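Local coordinates for putative cell adhesion protein (Bacteroides eggerthii, PDB 4GPV) that probably serves as a FimA-like structural subunit of pili, the cell-surface fibres through which the bacterium is thought to adhere, at residues D41-V46 / T129-S134; V156-Q161 / F249-N254; F207-N212 / S220-S225. All blocks are in the same frame, centred on the assembly; numbering follows the deposited sequence.

Contact 1 of 3, residues D41-V46 / T129-S134; sequences DTEDAV and TNLWMS
Ala45 and Val46 meet Met133 and Thr129, and Glu43 meets Leu131, with the two backbone paths running 99° apart; even the nearest alpha carbons, Val46 CA and Thr129 CA, stay 6.6 Å from each other. With no direct hydrogen bond across, strand 40-46 packs against the loop entering strand 133-138, both strands belonging to one mixed sheet, consistent with the beta-sandwich folds of this family. Met133, present as selenomethionine, carries the apolar part. Its chain bends at the last torsion (chi3 -93°), which places CE 3.8 Å from Ala45 CB; the same methyl also lies 3.7 Å from Val46 O. Phe155 of strand 146-169 touches Glu43, Ala45, Leu131 and Met133, joining the two segments through a shared aromatic side chain. The side chains of Glu43 and Leu131 are nearly perpendicular, OE2 of Glu43 resting 4.1 Å from CD1 of Leu131. The other carboxylate oxygen, OE1, is held by Trp338 NE1 and by a salt bridge to Lys159. At the far end Val46 directs CG1 to Thr129 O, at 3.4 Å, its chi1 of 49° setting that methyl between the backbone N and the carbonyl carbon. One water closes the backbone gap, donating to Val46 O at 2.8 Å and accepting from Leu131 N at 2.9 Å.

Contact 2 of 3, residues V156-Q161 / F249-N254; sequences VAAKIQ and FYTFGN
Four backbone hydrogen bonds join Ala158 to Thr251 and Ile160 to Phe249, two for each pair. The straightest runs from Ala158 N to Thr251 O, 2.9 Å with an N-H...O angle of 177°; Ile160 N to Phe249 O follows at 2.8 Å. Between these hydrogen-bonded pairs lies the non-hydrogen-bonded pair Lys159-Tyr250, where CA-H...O contacts supplement the pairing, among them Tyr250 CA to Ala158 O at 3.4 Å. Past the paired residues a water bridges the separating chains, donating to Val156 O and accepting from Gly253 N. Lys159 and Tyr250 run alongside each other in the same direction, Lys159 CD 4.0 Å from Tyr250 CE1, before the lysine chain bends at chi3 and carries its ammonium to carboxylate partners in strand 40-46. On the other face Ile160 reaches Thr251 methyl to methyl, CD1 to CG2 at 3.7 Å, and both side chains pack on Leu185 of strand 176-193. The Phe252 ring takes Ala157 CA at its edge, in plane, 3.8 Å from CD1. Val156 CG1 stands anti to the backbone N (chi1 170°), which carries it to 3.9 Å from Phe252 CE1. An alanine in place of Phe252 would probably open a gap beside Val156 and Ala157, leaving the Val156 methyl without its aromatic neighbour. The whole is a buried antiparallel strand pair of the large mixed sheet, one face packing on the second sheet through Leu185, consistent with a beta sandwich of the transthyretin clan.

Contact 3 of 3, residues F207-N212 / S220-S225; sequences FYTGFN and SGVTTS
On one face of a parallel strand pair, the side chains of Tyr208 and Thr223 extend together in the same direction. Tyr208 CG is anti to its carbonyl carbon (chi1 -64°), which sets the ring beside Thr223, with Tyr208 CD1 4.0 Å from Thr223 CB. Separately, Tyr208 CB comes within 4.2 Å of Ser225 CB. On the opposite face Thr209 and Val222 lie at a slant to each other, and their methyls meet closely, Thr209 CG2 to Val222 CG1 at 3.5 Å. The second Val222 methyl, CG2, sits 4.3 Å from Phe207 CD2, and both side chains also rest on Phe187 of strand 176-193. Asn212, from the loop after the first strand, sets its side chain almost square across that of Thr224. Chi1 of 69° puts Asn212 CG between its backbone N and carbonyl carbon, and the amide ND2 approaches the Thr224 methyl CG2 to 3.3 Å. Between the two faces the backbones are joined by four hydrogen bonds: Phe207 N to Gly221 O, Thr223 N to Phe207 O, Thr209 N to Thr223 O at 2.8 Å, and Ser225 N to Thr209 O. A water donates to Phe207 O and also hydrogen-bonds to Thr223 OG1, 2.7 Å away. Strand directions 35° apart, an in-step register and a connection without helix or strand identify a short, twisted parallel beta pair, built on strand 176-193 of the smaller sheet in the FimA-like domain.

In the fold
Contacts 1 and 2 have centres 12 Å apart and belong to the same large mixed sheet, in which strands 133-138 and 146-169 are neighbours. They touch directly: besides the salt bridges between them, Trp132 CZ3 packs on Phe252 CZ at 3.7 Å, and Leu131 meets Tyr250. Contact 3 belongs to the smaller sheet, its centre 15 Å from that of contact 2 and 25 Å from that of contact 1; Phe207 packs against Asn254. Along the chain contact 1 closes first, and contact 3 falls wholly between the two segments of contact 2. Through Ile160, Phe249 and Thr251, which pack on Leu185 of strand 176-193, contact 2 joins both sheets of this presumed pilus subunit.

Contact 1 of 3, residues D41-V46 / T129-S134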
loop_
_atom_site.group_PDB
_atom_site.type_symbol
_atom_site.label_atom_id
_atom_site.label_comp_id
_atom_site.label_asym_id
_atom_site.label_seq_id
_atom_site.Cartn_x
_atom_site.Cartn_y
_atom_site.Cartn_z
ATOM N N ASP A 41 -9.249 11.056 0.466
ATOM C CA ASP A 41 -9.705 10.076 -0.516
ATOM C C ASP A 41 -10.503 9.030 0.277
ATOM O O ASP A 41 -9.906 8.143 0.880
ATOM C CB ASP A 41 -8.508 9.445 -1.281
ATOM C CG ASP A 41 -8.891 8.359 -2.293
ATOM O OD1 ASP A 41 -10.105 8.084 -2.452
ATOM O OD2 ASP A 41 -7.976 7.784 -2.929
ATOM N N THR A 42 -11.838 9.169 0.315
ATOM C CA THR A 42 -12.683 8.262 1.090
ATOM C C THR A 42 -12.965 7.033 0.237
ATOM O O THR A 42 -13.518 7.133 -0.854
ATOM C CB THR A 42 -13.931 8.984 1.608
ATOM O OG1 THR A 42 -13.492 10.127 2.345
ATOM C CG2 THR A 42 -14.774 8.102 2.532
ATOM N N GLU A 43 -12.573 5.869 0.753
ATOM C CA GLU A 43 -12.686 4.593 0.063
ATOM C C GLU A 43 -13.680 3.675 0.779
ATOM O O GLU A 43 -13.411 3.254 1.911
ATOM C CB GLU A 43 -11.294 3.947 0.035
ATOM C CG GLU A 43 -11.184 2.620 -0.700
ATOM C CD GLU A 43 -10.562 2.668 -2.083
ATOM O OE1 GLU A 43 -9.998 3.720 -2.466
ATOM O OE2 GLU A 43 -10.599 1.620 -2.766
ATOM N N ASP A 44 -14.787 3.331 0.112
ATOM C CA ASP A 44 -15.751 2.375 0.658
ATOM C C ASP A 44 -15.080 1.026 0.580
ATOM O O ASP A 44 -14.804 0.532 -0.517
ATOM C CB ASP A 44 -17.093 2.417 -0.097
ATOM C CG ASP A 44 -17.971 3.556 0.359
ATOM O OD1 ASP A 44 -18.534 3.461 1.473
ATOM O OD2 ASP A 44 -18.094 4.548 -0.394
ATOM N N ALA A 45 -14.647 0.524 1.727
ATOM C CA ALA A 45 -13.882 -0.709 1.784
ATOM C C ALA A 45 -14.696 -1.807 2.377
ATOM O O ALA A 45 -15.184 -1.698 3.503
ATOM C CB ALA A 45 -12.612 -0.504 2.589
ATOM N N VAL A 46 -14.857 -2.879 1.617
ATOM C CA VAL A 46 -15.631 -4.010 2.094
ATOM C C VAL A 46 -14.827 -4.803 3.149
ATOM O O VAL A 46 -13.641 -5.070 2.981
ATOM C CB VAL A 46 -16.140 -4.910 0.934
ATOM C CG1 VAL A 46 -15.026 -5.271 -0.047
ATOM C CG2 VAL A 46 -16.859 -6.155 1.442
ATOM N N THR A 129 -11.146 -5.288 -3.994
ATOM C CA THR A 129 -12.195 -5.959 -3.230
ATOM C C THR A 129 -11.689 -6.574 -1.913
ATOM O O THR A 129 -12.476 -7.222 -1.247
ATOM C CB THR A 129 -12.835 -7.048 -4.091
ATOM O OG1 THR A 129 -11.814 -7.950 -4.536
ATOM C CG2 THR A 129 -13.592 -6.468 -5.289
ATOM N N ASN A 130 -10.395 -6.417 -1.569
ATOM C CA ASN A 130 -9.833 -6.994 -0.335
ATOM C C ASN A 130 -8.619 -6.224 0.069
ATOM O O ASN A 130 -7.505 -6.501 -0.409
ATOM C CB ASN A 130 -9.495 -8.503 -0.500
ATOM C CG ASN A 130 -9.194 -9.170 0.826
ATOM O OD1 ASN A 130 -10.114 -9.508 1.568
ATOM N ND2 ASN A 130 -7.908 -9.249 1.206
ATOM N N LEU A 131 -8.823 -5.248 0.951
ATOM C CA LEU A 131 -7.736 -4.423 1.461
ATOM C C LEU A 131 -7.550 -4.694 2.958
ATOM O O LEU A 131 -8.516 -4.648 3.709
ATOM C CB LEU A 131 -8.011 -2.910 1.214
ATOM C CG LEU A 131 -7.984 -2.505 -0.252
ATOM C CD1 LEU A 131 -8.572 -1.117 -0.447
ATOM C CD2 LEU A 131 -6.559 -2.632 -0.823
ATOM N N TRP A 132 -6.317 -4.965 3.385
ATOM C CA TRP A 132 -6.073 -5.204 4.813
ATOM C C TRP A 132 -6.320 -3.922 5.593
ATOM O O TRP A 132 -5.925 -2.851 5.136
ATOM C CB TRP A 132 -4.620 -5.654 5.051
ATOM C CG TRP A 132 -4.280 -7.025 4.528
ATOM C CD1 TRP A 132 -5.146 -7.992 4.109
ATOM C CD2 TRP A 132 -2.961 -7.596 4.437
ATOM N NE1 TRP A 132 -4.450 -9.106 3.706
ATOM C CE2 TRP A 132 -3.107 -8.903 3.922
ATOM C CE3 TRP A 132 -1.670 -7.120 4.731
ATOM C CZ2 TRP A 132 -2.009 -9.744 3.677
ATOM C CZ3 TRP A 132 -0.567 -7.947 4.467
ATOM C CH2 TRP A 132 -0.747 -9.244 3.952
HETATM N N MSE A 133 -6.979 -4.033 6.750
HETATM C CA MSE A 133 -7.258 -2.924 7.663
HETATM C C MSE A 133 -7.004 -3.373 9.070
HETATM O O MSE A 133 -7.112 -4.573 9.367
HETATM C CB MSE A 133 -8.706 -2.426 7.542
HETATM C CG MSE A 133 -9.022 -1.827 6.160
HETATM SE SE MSE A 133 -10.907 -1.389 6.024
HETATM C CE MSE A 133 -11.590 -2.996 5.250
ATOM N N SER A 134 -6.597 -2.448 9.922
ATOM C CA SER A 134 -6.354 -2.826 11.298
ATOM C C SER A 134 -6.660 -1.657 12.218
ATOM O O SER A 134 -6.703 -0.501 11.800
ATOM C CB SER A 134 -4.922 -3.335 11.481
ATOM O OG SER A 134 -4.004 -2.250 11.397
HETATM O O HOH W 1 -11.542 -4.242 1.248
#

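Contact 2 of 3, residues V156-Q161 / F249-N254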
loop_
_atom_site.group_PDB
_atom_site.type_symbol
_atom_site.label_atom_id
_atom_site.label_comp_id
_atom_site.label_asym_id
_atom_site.label_seq_id
_atom_site.Cartn_x
_atom_site.Cartn_y
_atom_site.Cartn_z
ATOM N N VAL A 156 -3.780 -0.739 5.889
ATOM C CA VAL A 156 -2.384 -1.087 6.148
ATOM C C VAL A 156 -1.530 -0.543 4.996
ATOM O O VAL A 156 -0.377 -0.178 5.212
ATOM C CB VAL A 156 -2.264 -2.635 6.282
ATOM C CG1 VAL A 156 -0.799 -3.098 6.316
ATOM C CG2 VAL A 156 -3.019 -3.114 7.514
ATOM N N ALA A 157 -2.068 -0.589 3.780
ATOM C CA ALA A 157 -1.367 -0.121 2.579
ATOM C C ALA A 157 -1.550 1.389 2.321
ATOM O O ALA A 157 -2.332 2.079 2.980
ATOM C CB ALA A 157 -1.873 -0.905 1.373
ATOM N N ALA A 158 -0.831 1.865 1.294
ATOM C CA ALA A 158 -0.962 3.163 0.656
ATOM C C ALA A 158 -1.432 2.904 -0.772
ATOM O O ALA A 158 -1.233 1.796 -1.306
ATOM C CB ALA A 158 0.394 3.895 0.660
ATOM N N LYS A 159 -1.992 3.906 -1.416
ATOM C CA LYS A 159 -2.442 3.795 -2.788
ATOM C C LYS A 159 -1.720 4.852 -3.621
ATOM O O LYS A 159 -1.590 6.002 -3.170
ATOM C CB LYS A 159 -3.967 4.017 -2.828
ATOM C CG LYS A 159 -4.589 3.868 -4.204
ATOM C CD LYS A 159 -6.123 3.899 -4.077
ATOM C CE LYS A 159 -6.767 5.172 -4.499
ATOM N NZ LYS A 159 -8.250 5.106 -4.336
ATOM N N ILE A 160 -1.263 4.466 -4.819
ATOM C CA ILE A 160 -0.583 5.415 -5.727
ATOM C C ILE A 160 -1.354 5.425 -7.040
ATOM O O ILE A 160 -1.469 4.375 -7.654
ATOM C CB ILE A 160 0.909 5.025 -5.938
ATOM C CG1 ILE A 160 1.683 5.048 -4.594
ATOM C CG2 ILE A 160 1.585 5.980 -6.980
ATOM C CD1 ILE A 160 3.061 4.367 -4.681
ATOM N N GLN A 161 -1.835 6.603 -7.492
ATOM C CA GLN A 161 -2.558 6.729 -8.761
ATOM C C GLN A 161 -1.705 7.507 -9.738
ATOM O O GLN A 161 -1.057 8.470 -9.330
ATOM C CB GLN A 161 -3.890 7.488 -8.568
ATOM C CG GLN A 161 -4.971 6.623 -7.941
ATOM C CD GLN A 161 -6.193 7.435 -7.595
ATOM O OE1 GLN A 161 -6.218 8.185 -6.616
ATOM N NE2 GLN A 161 -7.220 7.307 -8.406
ATOM N N PHE A 249 -1.643 1.543 -7.967
ATOM C CA PHE A 249 -0.980 0.427 -7.292
ATOM C C PHE A 249 -1.205 0.547 -5.811
ATOM O O PHE A 249 -1.304 1.661 -5.290
ATOM C CB PHE A 249 0.544 0.435 -7.563
ATOM C CG PHE A 249 0.973 0.165 -8.982
ATOM C CD1 PHE A 249 0.798 -1.096 -9.555
ATOM C CD2 PHE A 249 1.644 1.134 -9.715
ATOM C CE1 PHE A 249 1.224 -1.350 -10.861
ATOM C CE2 PHE A 249 2.104 0.869 -11.003
ATOM C CZ PHE A 249 1.890 -0.365 -11.573
ATOM N N TYR A 250 -1.278 -0.588 -5.123
ATOM C CA TYR A 250 -1.272 -0.617 -3.661
ATOM C C TYR A 250 0.125 -0.979 -3.249
ATOM O O TYR A 250 0.738 -1.862 -3.872
ATOM C CB TYR A 250 -2.261 -1.665 -3.092
ATOM C CG TYR A 250 -3.668 -1.419 -3.551
ATOM C CD1 TYR A 250 -4.367 -0.278 -3.152
ATOM C CD2 TYR A 250 -4.302 -2.310 -4.406
ATOM C CE1 TYR A 250 -5.662 -0.030 -3.612
ATOM C CE2 TYR A 250 -5.609 -2.097 -4.836
ATOM C CZ TYR A 250 -6.278 -0.951 -4.450
ATOM O OH TYR A 250 -7.546 -0.749 -4.924
ATOM N N THR A 251 0.638 -0.351 -2.193
ATOM C CA THR A 251 1.996 -0.698 -1.759
ATOM C C THR A 251 2.092 -0.492 -0.262
ATOM O O THR A 251 1.175 0.058 0.331
ATOM C CB THR A 251 3.041 0.158 -2.535
ATOM O OG1 THR A 251 4.358 -0.367 -2.270
ATOM C CG2 THR A 251 3.001 1.645 -2.158
ATOM N N PHE A 252 3.189 -0.907 0.339
ATOM C CA PHE A 252 3.327 -0.667 1.761
ATOM C C PHE A 252 4.277 0.535 2.060
ATOM O O PHE A 252 4.981 1.048 1.171
ATOM C CB PHE A 252 3.808 -1.934 2.480
ATOM C CG PHE A 252 2.776 -3.039 2.516
ATOM C CD1 PHE A 252 1.420 -2.750 2.699
ATOM C CD2 PHE A 252 3.161 -4.372 2.432
ATOM C CE1 PHE A 252 0.462 -3.788 2.734
ATOM C CE2 PHE A 252 2.201 -5.405 2.487
ATOM C CZ PHE A 252 0.869 -5.099 2.656
ATOM N N GLY A 253 4.281 0.964 3.324
ATOM C CA GLY A 253 5.081 2.090 3.792
ATOM C C GLY A 253 6.535 1.972 3.415
ATOM O O GLY A 253 7.085 0.877 3.408
ATOM N N ASN A 254 7.155 3.071 3.026
ATOM C CA ASN A 254 8.561 3.047 2.646
ATOM C C ASN A 254 9.143 4.452 2.797
ATOM O O ASN A 254 8.905 5.285 1.929
ATOM C CB ASN A 254 8.783 2.524 1.198
ATOM C CG ASN A 254 10.249 2.363 0.847
ATOM O OD1 ASN A 254 11.160 2.444 1.700
ATOM N ND2 ASN A 254 10.523 2.177 -0.421
HETATM O O HOH W 2 2.342 -0.262 4.945
#

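Contact 3 of 3, residues F207-N212 / S220-S225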
loop_
_atom_site.group_PDB
_atom_site.type_symbol
_atom_site.label_atom_id
_atom_site.label_comp_id
_atom_site.label_asym_id
_atom_site.label_seq_id
_atom_site.Cartn_x
_atom_site.Cartn_y
_atom_site.Cartn_z
ATOM N N PHE A 207 11.973 -5.688 -0.957
ATOM C CA PHE A 207 11.089 -5.009 -1.897
ATOM C C PHE A 207 10.605 -5.908 -3.010
ATOM O O PHE A 207 11.279 -6.868 -3.373
ATOM C CB PHE A 207 11.901 -3.869 -2.586
ATOM C CG PHE A 207 12.567 -2.908 -1.629
ATOM C CD1 PHE A 207 11.852 -1.853 -1.081
ATOM C CD2 PHE A 207 13.838 -3.172 -1.123
ATOM C CE1 PHE A 207 12.421 -1.034 -0.106
ATOM C CE2 PHE A 207 14.401 -2.353 -0.138
ATOM C CZ PHE A 207 13.697 -1.271 0.336
ATOM N N TYR A 208 9.548 -5.465 -3.679
ATOM C CA TYR A 208 9.132 -6.040 -4.952
ATOM C C TYR A 208 9.383 -4.982 -6.030
ATOM O O TYR A 208 9.323 -3.785 -5.723
ATOM C CB TYR A 208 7.654 -6.432 -4.942
ATOM C CG TYR A 208 7.328 -7.525 -3.952
ATOM C CD1 TYR A 208 7.572 -8.865 -4.257
ATOM C CD2 TYR A 208 6.739 -7.225 -2.731
ATOM C CE1 TYR A 208 7.236 -9.881 -3.358
ATOM C CE2 TYR A 208 6.450 -8.221 -1.804
ATOM C CZ TYR A 208 6.696 -9.546 -2.124
ATOM O OH TYR A 208 6.303 -10.506 -1.229
ATOM N N THR A 209 9.582 -5.386 -7.285
ATOM C CA THR A 209 9.776 -4.399 -8.332
ATOM C C THR A 209 9.095 -4.887 -9.643
ATOM O O THR A 209 9.075 -6.090 -9.945
ATOM C CB THR A 209 11.280 -4.033 -8.486
ATOM O OG1 THR A 209 11.371 -2.778 -9.136
ATOM C CG2 THR A 209 12.074 -5.064 -9.275
ATOM N N GLY A 210 8.495 -3.960 -10.363
ATOM C CA GLY A 210 7.796 -4.295 -11.607
ATOM C C GLY A 210 8.674 -4.471 -12.822
ATOM O O GLY A 210 8.244 -5.039 -13.834
ATOM N N PHE A 211 9.921 -3.962 -12.758
ATOM C CA PHE A 211 10.856 -4.041 -13.872
ATOM C C PHE A 211 12.264 -3.902 -13.333
ATOM O O PHE A 211 12.503 -3.011 -12.531
ATOM C CB PHE A 211 10.546 -2.904 -14.893
ATOM C CG PHE A 211 11.349 -2.972 -16.169
ATOM C CD1 PHE A 211 10.962 -3.812 -17.213
ATOM C CD2 PHE A 211 12.524 -2.245 -16.307
ATOM C CE1 PHE A 211 11.711 -3.878 -18.393
ATOM C CE2 PHE A 211 13.284 -2.325 -17.482
ATOM C CZ PHE A 211 12.868 -3.139 -18.519
ATOM N N ASN A 212 13.218 -4.730 -13.797
ATOM C CA ASN A 212 14.583 -4.583 -13.288
ATOM C C ASN A 212 15.634 -4.761 -14.388
ATOM O O ASN A 212 16.804 -4.960 -14.061
ATOM C CB ASN A 212 14.832 -5.599 -12.157
ATOM C CG ASN A 212 14.894 -7.056 -12.590
ATOM O OD1 ASN A 212 14.605 -7.425 -13.731
ATOM N ND2 ASN A 212 15.311 -7.926 -11.690
ATOM N N SER A 220 19.426 -5.593 -3.817
ATOM C CA SER A 220 19.523 -6.172 -2.478
ATOM C C SER A 220 18.130 -6.422 -1.889
ATOM O O SER A 220 17.406 -5.468 -1.612
ATOM C CB SER A 220 20.343 -5.267 -1.561
ATOM O OG SER A 220 21.608 -4.994 -2.140
ATOM N N GLY A 221 17.776 -7.703 -1.730
ATOM C CA GLY A 221 16.484 -8.117 -1.187
ATOM C C GLY A 221 15.319 -7.711 -2.072
ATOM O O GLY A 221 14.232 -7.392 -1.584
ATOM N N VAL A 222 15.532 -7.738 -3.400
ATOM C CA VAL A 222 14.507 -7.333 -4.373
ATOM C C VAL A 222 13.979 -8.557 -5.124
ATOM O O VAL A 222 14.763 -9.368 -5.610
ATOM C CB VAL A 222 15.038 -6.254 -5.351
ATOM C CG1 VAL A 222 13.996 -5.881 -6.407
ATOM C CG2 VAL A 222 15.501 -5.001 -4.600
ATOM N N THR A 223 12.646 -8.646 -5.264
ATOM C CA THR A 223 11.958 -9.698 -6.013
ATOM C C THR A 223 11.109 -9.058 -7.108
ATOM O O THR A 223 10.414 -8.073 -6.841
ATOM C CB THR A 223 11.100 -10.560 -5.058
ATOM O OG1 THR A 223 11.970 -11.143 -4.079
ATOM C CG2 THR A 223 10.344 -11.685 -5.790
ATOM N N THR A 224 11.143 -9.600 -8.337
ATOM C CA THR A 224 10.294 -9.046 -9.401
ATOM C C THR A 224 8.850 -9.518 -9.193
ATOM O O THR A 224 8.605 -10.622 -8.685
ATOM C CB THR A 224 10.784 -9.414 -10.805
ATOM O OG1 THR A 224 10.751 -10.835 -10.980
ATOM C CG2 THR A 224 12.153 -8.850 -11.103
ATOM N N SER A 225 7.912 -8.654 -9.563
ATOM C CA SER A 225 6.486 -8.937 -9.485
ATOM C C SER A 225 5.797 -8.382 -10.707
ATOM O O SER A 225 5.828 -7.166 -10.941
ATOM C CB SER A 225 5.867 -8.329 -8.230
ATOM O OG SER A 225 4.475 -8.581 -8.276
HETATM O O HOH W 3 11.909 -9.558 -1.847
#